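Local atomic coordinates of odorant binding protein (AGAP010409-PA) (Anopheles gambiae, PDB entry 3QME), a protein that belongs to the PBP/GOBP family of odorant-binding proteins and probably binds small volatile ligands, here holding cyclohexanone among its helices. Residues F32-V37 and R99-F104; F41-G46 and D95-A100; V58-N63 and K80-L85. One frame throughout, in Å; residues are numbered along the deposited sequence.

Contact 1: F32-V37 and R99-F104. With CYH (cyclohexanone), chain B.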
loop_
_atom_site.group_PDB
_atom_site.type_symbol
_atom_site.label_atom_id
_atom_site.label_comp_id
_atom_site.label_asym_id
_atom_site.label_seq_id
_atom_site.Cartn_x
_atom_site.Cartn_y
_atom_site.Cartn_z
ATOM N N PHE A 32 -10.209 0.153 -2.264
ATOM C CA PHE A 32 -9.904 0.434 -0.869
ATOM C C PHE A 32 -10.424 1.790 -0.466
ATOM O O PHE A 32 -9.727 2.798 -0.599
ATOM C CB PHE A 32 -8.399 0.309 -0.620
ATOM C CG PHE A 32 -7.827 -1.003 -1.074
ATOM C CD1 PHE A 32 -7.288 -1.136 -2.343
ATOM C CD2 PHE A 32 -7.852 -2.115 -0.245
ATOM C CE1 PHE A 32 -6.773 -2.346 -2.772
ATOM C CE2 PHE A 32 -7.332 -3.334 -0.663
ATOM C CZ PHE A 32 -6.792 -3.451 -1.926
ATOM N N PRO A 33 -11.671 1.820 0.026
ATOM C CA PRO A 33 -12.378 3.055 0.380
ATOM C C PRO A 33 -11.629 3.848 1.444
ATOM O O PRO A 33 -10.837 3.275 2.197
ATOM C CB PRO A 33 -13.710 2.547 0.936
ATOM C CG PRO A 33 -13.890 1.202 0.298
ATOM C CD PRO A 33 -12.517 0.628 0.209
ATOM N N ASP A 34 -11.880 5.153 1.500
ATOM C CA ASP A 34 -11.204 6.010 2.458
ATOM C C ASP A 34 -11.982 6.005 3.774
ATOM O O ASP A 34 -12.744 6.929 4.063
ATOM C CB ASP A 34 -11.048 7.425 1.884
ATOM C CG ASP A 34 -10.089 8.283 2.687
ATOM O OD1 ASP A 34 -9.819 7.952 3.859
ATOM O OD2 ASP A 34 -9.614 9.307 2.145
ATOM N N ASP A 35 -11.789 4.943 4.554
ATOM C CA ASP A 35 -12.432 4.790 5.855
ATOM C C ASP A 35 -11.399 4.242 6.832
ATOM O O ASP A 35 -10.445 3.601 6.401
ATOM C CB ASP A 35 -13.645 3.860 5.745
ATOM C CG ASP A 35 -13.254 2.406 5.580
ATOM O OD1 ASP A 35 -13.321 1.890 4.441
ATOM O OD2 ASP A 35 -12.890 1.788 6.602
ATOM N N PRO A 36 -11.561 4.510 8.144
ATOM C CA PRO A 36 -10.509 4.128 9.095
ATOM C C PRO A 36 -10.216 2.624 9.133
ATOM O O PRO A 36 -9.063 2.236 9.347
ATOM C CB PRO A 36 -11.049 4.618 10.447
ATOM C CG PRO A 36 -12.044 5.681 10.091
ATOM C CD PRO A 36 -12.668 5.223 8.807
ATOM N N VAL A 37 -11.223 1.787 8.916
ATOM C CA VAL A 37 -10.976 0.352 8.932
ATOM C C VAL A 37 -10.079 -0.009 7.759
ATOM O O VAL A 37 -9.059 -0.681 7.919
ATOM C CB VAL A 37 -12.291 -0.475 8.890
ATOM C CG1 VAL A 37 -11.996 -1.973 8.695
ATOM C CG2 VAL A 37 -13.092 -0.237 10.167
ATOM N N ARG A 99 -1.418 7.140 7.741
ATOM C CA ARG A 99 -0.128 7.348 7.081
ATOM C C ARG A 99 0.093 6.312 5.983
ATOM O O ARG A 99 0.481 6.653 4.865
ATOM C CB ARG A 99 1.004 7.270 8.096
ATOM C CG ARG A 99 2.358 7.628 7.528
ATOM C CD ARG A 99 3.461 7.210 8.497
ATOM N NE ARG A 99 3.358 7.943 9.757
ATOM C CZ ARG A 99 4.143 7.724 10.809
ATOM N NH1 ARG A 99 5.084 6.787 10.762
ATOM N NH2 ARG A 99 3.983 8.443 11.911
ATOM N N ALA A 100 -0.146 5.044 6.310
ATOM C CA ALA A 100 0.044 3.953 5.351
ATOM C C ALA A 100 -0.893 4.082 4.160
ATOM O O ALA A 100 -0.501 3.854 3.019
ATOM C CB ALA A 100 -0.158 2.584 6.038
ATOM N N TYR A 101 -2.150 4.411 4.431
ATOM C CA TYR A 101 -3.132 4.567 3.363
ATOM C C TYR A 101 -2.779 5.751 2.466
ATOM O O TYR A 101 -2.875 5.669 1.236
ATOM C CB TYR A 101 -4.522 4.749 3.966
ATOM C CG TYR A 101 -5.632 4.826 2.958
ATOM C CD1 TYR A 101 -6.110 6.048 2.521
ATOM C CD2 TYR A 101 -6.226 3.664 2.458
ATOM C CE1 TYR A 101 -7.163 6.121 1.602
ATOM C CE2 TYR A 101 -7.254 3.724 1.540
ATOM C CZ TYR A 101 -7.724 4.952 1.120
ATOM O OH TYR A 101 -8.754 5.011 0.210
ATOM N N SER A 102 -2.364 6.853 3.087
ATOM C CA SER A 102 -1.889 8.008 2.335
ATOM C C SER A 102 -0.712 7.638 1.432
ATOM O O SER A 102 -0.667 8.037 0.267
ATOM C CB SER A 102 -1.495 9.149 3.275
ATOM O OG SER A 102 -1.057 10.265 2.520
ATOM N N ALA A 103 0.236 6.881 1.971
ATOM C CA ALA A 103 1.373 6.402 1.185
ATOM C C ALA A 103 0.896 5.607 -0.023
ATOM O O ALA A 103 1.295 5.887 -1.155
ATOM C CB ALA A 103 2.285 5.543 2.052
ATOM N N PHE A 104 0.043 4.610 0.233
ATOM C CA PHE A 104 -0.552 3.770 -0.807
ATOM C C PHE A 104 -1.202 4.570 -1.938
ATOM O O PHE A 104 -1.187 4.138 -3.092
ATOM C CB PHE A 104 -1.600 2.827 -0.195
ATOM C CG PHE A 104 -2.375 2.026 -1.225
ATOM C CD1 PHE A 104 -3.709 2.321 -1.502
ATOM C CD2 PHE A 104 -1.760 1.003 -1.934
ATOM C CE1 PHE A 104 -4.411 1.608 -2.463
ATOM C CE2 PHE A 104 -2.457 0.277 -2.898
ATOM C CZ PHE A 104 -3.786 0.580 -3.160
HETATM C C1 CYH B . 0.825 0.243 1.657
HETATM O O1 CYH B . 0.674 0.278 2.872
HETATM C C2 CYH B . 1.206 1.513 0.939
HETATM C C3 CYH B . 2.072 1.235 -0.285
HETATM C C4 CYH B . 1.519 0.108 -1.138
HETATM C C5 CYH B . 1.429 -1.191 -0.354
HETATM C C6 CYH B . 0.609 -1.063 0.923
#

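Contact 2: F41-G46 and D95-A100. With CYH (cyclohexanone), chain B.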
loop_
_atom_site.group_PDB
_atom_site.type_symbol
_atom_site.label_atom_id
_atom_site.label_comp_id
_atom_site.label_asym_id
_atom_site.label_seq_id
_atom_site.Cartn_x
_atom_site.Cartn_y
_atom_site.Cartn_z
ATOM N N PHE A 41 -6.453 -1.807 7.315
ATOM C CA PHE A 41 -6.349 -3.021 6.514
ATOM C C PHE A 41 -5.206 -2.866 5.506
ATOM O O PHE A 41 -4.344 -3.739 5.378
ATOM C CB PHE A 41 -7.672 -3.290 5.803
ATOM C CG PHE A 41 -7.652 -4.510 4.919
ATOM C CD1 PHE A 41 -7.736 -5.779 5.463
ATOM C CD2 PHE A 41 -7.571 -4.380 3.548
ATOM C CE1 PHE A 41 -7.731 -6.897 4.648
ATOM C CE2 PHE A 41 -7.560 -5.497 2.724
ATOM C CZ PHE A 41 -7.642 -6.752 3.276
ATOM N N VAL A 42 -5.212 -1.736 4.804
ATOM C CA VAL A 42 -4.182 -1.424 3.826
ATOM C C VAL A 42 -2.804 -1.423 4.466
ATOM O O VAL A 42 -1.871 -1.981 3.911
ATOM C CB VAL A 42 -4.455 -0.087 3.153
ATOM C CG1 VAL A 42 -3.192 0.425 2.409
ATOM C CG2 VAL A 42 -5.667 -0.226 2.220
ATOM N N ARG A 43 -2.676 -0.809 5.639
ATOM C CA ARG A 43 -1.412 -0.872 6.363
ATOM C C ARG A 43 -0.988 -2.317 6.638
ATOM O O ARG A 43 0.175 -2.674 6.473
ATOM C CB ARG A 43 -1.493 -0.108 7.683
ATOM C CG ARG A 43 -0.296 -0.378 8.579
ATOM C CD ARG A 43 -0.300 0.525 9.807
ATOM N NE ARG A 43 0.846 0.236 10.670
ATOM C CZ ARG A 43 0.808 -0.613 11.696
ATOM N NH1 ARG A 43 -0.317 -1.247 11.996
ATOM N NH2 ARG A 43 1.887 -0.821 12.430
ATOM N N CYS A 44 -1.934 -3.138 7.077
ATOM C CA CYS A 44 -1.648 -4.533 7.429
ATOM C C CYS A 44 -1.109 -5.354 6.248
ATOM O O CYS A 44 -0.132 -6.107 6.385
ATOM C CB CYS A 44 -2.901 -5.200 8.007
ATOM S SG CYS A 44 -2.644 -6.921 8.470
ATOM N N ILE A 45 -1.759 -5.208 5.098
ATOM C CA ILE A 45 -1.347 -5.862 3.855
ATOM C C ILE A 45 0.045 -5.388 3.429
ATOM O O ILE A 45 0.916 -6.191 3.082
ATOM C CB ILE A 45 -2.345 -5.541 2.702
ATOM C CG1 ILE A 45 -3.745 -6.076 3.019
ATOM C CG2 ILE A 45 -1.846 -6.100 1.375
ATOM C CD1 ILE A 45 -3.791 -7.528 3.303
ATOM N N GLY A 46 0.260 -4.075 3.444
ATOM C CA GLY A 46 1.570 -3.554 3.086
ATOM C C GLY A 46 2.664 -4.088 3.998
ATOM O O GLY A 46 3.777 -4.404 3.557
ATOM N N ASP A 95 -1.464 9.128 12.892
ATOM C CA ASP A 95 -2.145 7.834 12.805
ATOM C C ASP A 95 -1.397 6.936 11.823
ATOM O O ASP A 95 -1.263 7.279 10.642
ATOM C CB ASP A 95 -3.587 8.066 12.347
ATOM C CG ASP A 95 -4.401 6.795 12.278
ATOM O OD1 ASP A 95 -5.567 6.838 12.707
ATOM O OD2 ASP A 95 -3.906 5.765 11.783
ATOM N N LEU A 96 -0.908 5.796 12.309
ATOM C CA LEU A 96 -0.098 4.892 11.485
ATOM C C LEU A 96 -0.881 4.285 10.315
ATOM O O LEU A 96 -0.318 4.040 9.244
ATOM C CB LEU A 96 0.514 3.776 12.330
ATOM C CG LEU A 96 1.478 4.217 13.435
ATOM C CD1 LEU A 96 1.894 3.011 14.246
ATOM C CD2 LEU A 96 2.682 4.956 12.867
ATOM N N CYS A 97 -2.169 4.024 10.526
ATOM C CA CYS A 97 -3.013 3.497 9.454
ATOM C C CYS A 97 -3.257 4.543 8.366
ATOM O O CYS A 97 -3.145 4.254 7.173
ATOM C CB CYS A 97 -4.337 2.991 10.014
ATOM S SG CYS A 97 -4.133 1.660 11.208
ATOM N N GLU A 98 -3.611 5.752 8.781
ATOM C CA GLU A 98 -3.832 6.844 7.846
ATOM C C GLU A 98 -2.559 7.155 7.055
ATOM O O GLU A 98 -2.607 7.388 5.842
ATOM C CB GLU A 98 -4.308 8.091 8.605
ATOM C CG GLU A 98 -4.640 9.272 7.709
ATOM C CD GLU A 98 -5.012 10.514 8.507
ATOM O OE1 GLU A 98 -5.292 11.555 7.876
ATOM O OE2 GLU A 98 -5.019 10.448 9.761
ATOM N N ARG A 99 -1.418 7.140 7.741
ATOM C CA ARG A 99 -0.128 7.348 7.081
ATOM C C ARG A 99 0.093 6.312 5.983
ATOM O O ARG A 99 0.481 6.653 4.865
ATOM C CB ARG A 99 1.004 7.270 8.096
ATOM C CG ARG A 99 2.358 7.628 7.528
ATOM C CD ARG A 99 3.461 7.210 8.497
ATOM N NE ARG A 99 3.358 7.943 9.757
ATOM C CZ ARG A 99 4.143 7.724 10.809
ATOM N NH1 ARG A 99 5.084 6.787 10.762
ATOM N NH2 ARG A 99 3.983 8.443 11.911
ATOM N N ALA A 100 -0.146 5.044 6.310
ATOM C CA ALA A 100 0.044 3.953 5.351
ATOM C C ALA A 100 -0.893 4.082 4.160
ATOM O O ALA A 100 -0.501 3.854 3.019
ATOM C CB ALA A 100 -0.158 2.584 6.038
HETATM C C1 CYH B . 0.825 0.243 1.657
HETATM O O1 CYH B . 0.674 0.278 2.872
HETATM C C2 CYH B . 1.206 1.513 0.939
HETATM C C3 CYH B . 2.072 1.235 -0.285
HETATM C C4 CYH B . 1.519 0.108 -1.138
HETATM C C5 CYH B . 1.429 -1.191 -0.354
HETATM C C6 CYH B . 0.609 -1.063 0.923
#

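Contact 3: V58-N63 and K80-L85. With CYH (cyclohexanone), chain B.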
loop_
_atom_site.group_PDB
_atom_site.type_symbol
_atom_site.label_atom_id
_atom_site.label_comp_id
_atom_site.label_asym_id
_atom_site.label_seq_id
_atom_site.Cartn_x
_atom_site.Cartn_y
_atom_site.Cartn_z
ATOM N N VAL A 58 7.520 3.248 1.790
ATOM C CA VAL A 58 7.203 2.311 0.723
ATOM C C VAL A 58 8.448 1.688 0.097
ATOM O O VAL A 58 9.345 2.407 -0.337
ATOM C CB VAL A 58 6.391 3.024 -0.394
ATOM C CG1 VAL A 58 6.204 2.110 -1.607
ATOM C CG2 VAL A 58 5.036 3.519 0.148
ATOM N N ASP A 59 8.508 0.355 0.033
ATOM C CA ASP A 59 9.583 -0.292 -0.726
ATOM C C ASP A 59 9.214 -0.285 -2.198
ATOM O O ASP A 59 8.382 -1.066 -2.669
ATOM C CB ASP A 59 9.917 -1.711 -0.224
ATOM C CG ASP A 59 10.955 -2.420 -1.105
ATOM O OD1 ASP A 59 11.468 -1.798 -2.050
ATOM O OD2 ASP A 59 11.268 -3.601 -0.860
ATOM N N LEU A 60 9.850 0.619 -2.928
ATOM C CA LEU A 60 9.438 0.899 -4.284
ATOM C C LEU A 60 9.823 -0.236 -5.208
ATOM O O LEU A 60 9.125 -0.513 -6.176
ATOM C CB LEU A 60 10.038 2.222 -4.755
ATOM C CG LEU A 60 9.421 3.453 -4.099
ATOM C CD1 LEU A 60 10.190 4.719 -4.467
ATOM C CD2 LEU A 60 7.969 3.550 -4.521
ATOM N N GLN A 61 10.942 -0.892 -4.916
ATOM C CA GLN A 61 11.344 -2.050 -5.706
ATOM C C GLN A 61 10.374 -3.224 -5.474
ATOM O O GLN A 61 9.966 -3.913 -6.412
ATOM C CB GLN A 61 12.778 -2.462 -5.357
ATOM C CG GLN A 61 13.244 -3.738 -6.051
ATOM C CD GLN A 61 13.272 -3.610 -7.569
ATOM O OE1 GLN A 61 13.568 -2.543 -8.120
ATOM N NE2 GLN A 61 12.954 -4.693 -8.249
ATOM N N ALA A 62 10.006 -3.454 -4.220
ATOM C CA ALA A 62 9.085 -4.542 -3.923
ATOM C C ALA A 62 7.705 -4.305 -4.556
ATOM O O ALA A 62 7.023 -5.255 -4.924
ATOM C CB ALA A 62 8.976 -4.761 -2.427
ATOM N N ASN A 63 7.302 -3.046 -4.704
ATOM C CA ASN A 63 6.009 -2.751 -5.321
ATOM C C ASN A 63 6.087 -2.905 -6.835
ATOM O O ASN A 63 5.168 -3.419 -7.473
ATOM C CB ASN A 63 5.490 -1.364 -4.908
ATOM C CG ASN A 63 4.797 -1.379 -3.552
ATOM O OD1 ASN A 63 3.590 -1.605 -3.474
ATOM N ND2 ASN A 63 5.557 -1.146 -2.478
ATOM N N LYS A 80 9.245 9.246 -9.628
ATOM C CA LYS A 80 7.909 9.794 -9.488
ATOM C C LYS A 80 7.291 9.424 -8.133
ATOM O O LYS A 80 6.693 10.268 -7.468
ATOM C CB LYS A 80 7.015 9.384 -10.659
ATOM C CG LYS A 80 6.524 7.971 -10.652
ATOM C CD LYS A 80 5.703 7.688 -11.910
ATOM C CE LYS A 80 4.642 8.750 -12.150
ATOM N NZ LYS A 80 3.943 8.604 -13.477
ATOM N N HIS A 81 7.458 8.176 -7.709
ATOM C CA HIS A 81 6.883 7.747 -6.431
ATOM C C HIS A 81 7.579 8.319 -5.213
ATOM O O HIS A 81 6.904 8.731 -4.278
ATOM C CB HIS A 81 6.736 6.224 -6.370
ATOM C CG HIS A 81 5.656 5.726 -7.264
ATOM N ND1 HIS A 81 4.342 6.111 -7.108
ATOM C CD2 HIS A 81 5.696 4.957 -8.377
ATOM C CE1 HIS A 81 3.609 5.556 -8.057
ATOM N NE2 HIS A 81 4.405 4.854 -8.841
ATOM N N ARG A 82 8.913 8.365 -5.212
ATOM C CA ARG A 82 9.624 9.086 -4.152
ATOM C C ARG A 82 9.122 10.528 -4.006
ATOM O O ARG A 82 8.933 11.021 -2.889
ATOM C CB ARG A 82 11.136 9.127 -4.408
ATOM C CG ARG A 82 11.921 7.932 -3.875
ATOM C CD ARG A 82 13.441 8.175 -3.999
ATOM N NE ARG A 82 14.178 6.921 -4.177
ATOM C CZ ARG A 82 14.612 6.154 -3.179
ATOM N NH1 ARG A 82 14.390 6.519 -1.922
ATOM N NH2 ARG A 82 15.271 5.028 -3.438
ATOM N N ALA A 83 8.942 11.217 -5.129
ATOM C CA ALA A 83 8.433 12.595 -5.091
ATOM C C ALA A 83 6.981 12.666 -4.597
ATOM O O ALA A 83 6.639 13.510 -3.756
ATOM C CB ALA A 83 8.574 13.269 -6.465
ATOM N N CYS A 84 6.127 11.791 -5.114
ATOM C CA CYS A 84 4.755 11.720 -4.609
ATOM C C CYS A 84 4.728 11.547 -3.076
ATOM O O CYS A 84 4.059 12.298 -2.356
ATOM C CB CYS A 84 4.004 10.559 -5.267
ATOM S SG CYS A 84 2.234 10.396 -4.812
ATOM N N LEU A 85 5.444 10.533 -2.602
ATOM C CA LEU A 85 5.494 10.189 -1.189
ATOM C C LEU A 85 6.043 11.311 -0.325
ATOM O O LEU A 85 5.566 11.535 0.782
ATOM C CB LEU A 85 6.315 8.904 -0.990
ATOM C CG LEU A 85 5.652 7.654 -1.595
ATOM C CD1 LEU A 85 6.653 6.507 -1.755
ATOM C CD2 LEU A 85 4.442 7.207 -0.765
HETATM C C1 CYH B . 0.825 0.243 1.657
HETATM O O1 CYH B . 0.674 0.278 2.872
HETATM C C2 CYH B . 1.206 1.513 0.939
HETATM C C3 CYH B . 2.072 1.235 -0.285
HETATM C C4 CYH B . 1.519 0.108 -1.138
HETATM C C5 CYH B . 1.429 -1.191 -0.354
HETATM C C6 CYH B . 0.609 -1.063 0.923
#

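Contact 1: F32-V37 and R99-F104
Tyr101 reaches from helix 96-105 to the loop before helix 36-48 and gives its phenol hydrogen to the backbone carbonyl of Phe32, with OH and O of those residues 2.5 Å apart. The bond is short and well directed: the C=O...donor angle is 153°, and the donor is slightly tilted from the carbonyl plane. Phe32 O in turn sits at the edge of the tyrosine ring, near its plane. With CG anti to the backbone N (chi1 -176°), the tyrosine side chain leaves the helix toward the loop.

The tight side of the contact is aromatic. Phe32 CD1 comes to 4.0 Å from Phe104 CE1, the two rings being steeply inclined at 80° with their centroids 5.5 Å apart. Phe104 also reaches the ligand: its CB lies 3.3 Å from C2 of cyclohexanone, and C4 of the ligand meets the edge of its ring, 3.5 Å from CD2. The phenylalanine thus stands between the loop and the bound ketone.

Toward solvent the packing is looser. Exposed Asp34, centre of an inverse gamma turn, lays its carboxylate carbon CG 3.8 Å from Tyr101 CE1, the carboxylate turned obliquely to the ring. The main polar tie of this carboxylate is elsewhere, from OD1 to His39 NE2, and the His39 ring also meets that of Tyr101.

Within the helical odorant-binding fold, the loop leads directly into helix 36-48, whose Val42 and Thr38 touch Phe32, while Ala100 and Ala103 of helix 96-105 pack on Tyr52 of strand 52-53.

Contact 2: F41-G46 and D95-A100
Arg43 and Ala100, with CA atoms 5.1 Å apart, mark the crossing of helix segments 41-46 and 96-100, whose axes approach to 8.2 Å at an angle of 72°. The methyl of Ala100 meets the arginine at its base, their CB atoms 3.4 Å apart. From there the arginine runs extended from CG to NE along the other helix. Its CD passes 3.6 Å from Leu96 O, its NE lies 3.9 Å from Leu96 CB, and Leu96 CD1 lies over one face of the guanidinium group, without close contact. The charged end continues beyond the contact to a salt bridge between NH2 and Asp54 OD2.

Two of the three disulfides of the classical insect odorant-binding protein fold lie here: Cys97–Cys40 ties the two helices together, and Cys44–Cys11 ties helix 36-48 to helix 6-14. Asp95 caps the start of helix 96-105. Its OD2 accepts from Glu98 N at 3.0 Å, met from above the carboxylate plane, and more weakly from Cys97 N.

On the pocket side, the lack of a side chain at Gly46 lets its CA lie 3.4 Å from cyclohexanone C6, while Val42 CG1 comes to 3.9 Å from the ketone oxygen O1.

Contact 3: V58-N63 and K80-L85
One wall of the ligand pocket of this helical odorant-binding fold is backed by the contact between Val58 and Leu85, which joins the short strand 57-58 and the start of helix 60-66 to helix 75-87. The two side chains cross at about a right angle, with Leu85 CD1 3.7 Å from Val58 CB. Val58 CG2 lies 3.8 Å from cyclohexanone C3. Ala103 of helix 96-105 packs against both residues.

Farther along, Leu60 divides its two methyls between neighbouring residues of helix 75-87. CD2 presses to 3.5 Å from His81 CB, and CD1 lies 3.7 Å from Arg82 CG. With CG anti to its carbonyl carbon (chi1 -71°), the leucine fork is directed at that helix. The Arg82 head group continues past it, and its NH1 donates to the backbone oxygen of Trp134 in the C-terminal Strep-tag sequence.

Asp59 is the N-cap of helix 60-66, its OD1 accepting from Ala62 N. The carbonyl oxygen of Asp59 takes two bonds from Asn63, one from the backbone N and one from ND2, the latter at 2.8 Å. Asn63 ND2 also donates to Leu51 O, and its OD1, hydrogen-bonded to Tyr111 OH, lies 3.6 Å from cyclohexanone C4.

How the contacts relate
All three contacts border the bound cyclohexanone. Contacts 1 and 2 are neighbours, with centres about 6 Å apart, and both join the region of helix 36-48 to helix 96-105. Val42 of contact 2 packs against contact 1: its CG2 is 3.8 Å from Phe32 CD2, and its CG1 is 3.9 Å from Phe104 CB. Contact 3 is centred about 16 Å from contact 1 and 15 Å from contact 2, and in sequence it is nested inside the loops that both close. Ala103 connects it to contact 1, with its O 3.4 Å from Leu85 CD2, whereas the nearest atoms of contacts 2 and 3 stay about 6 Å apart.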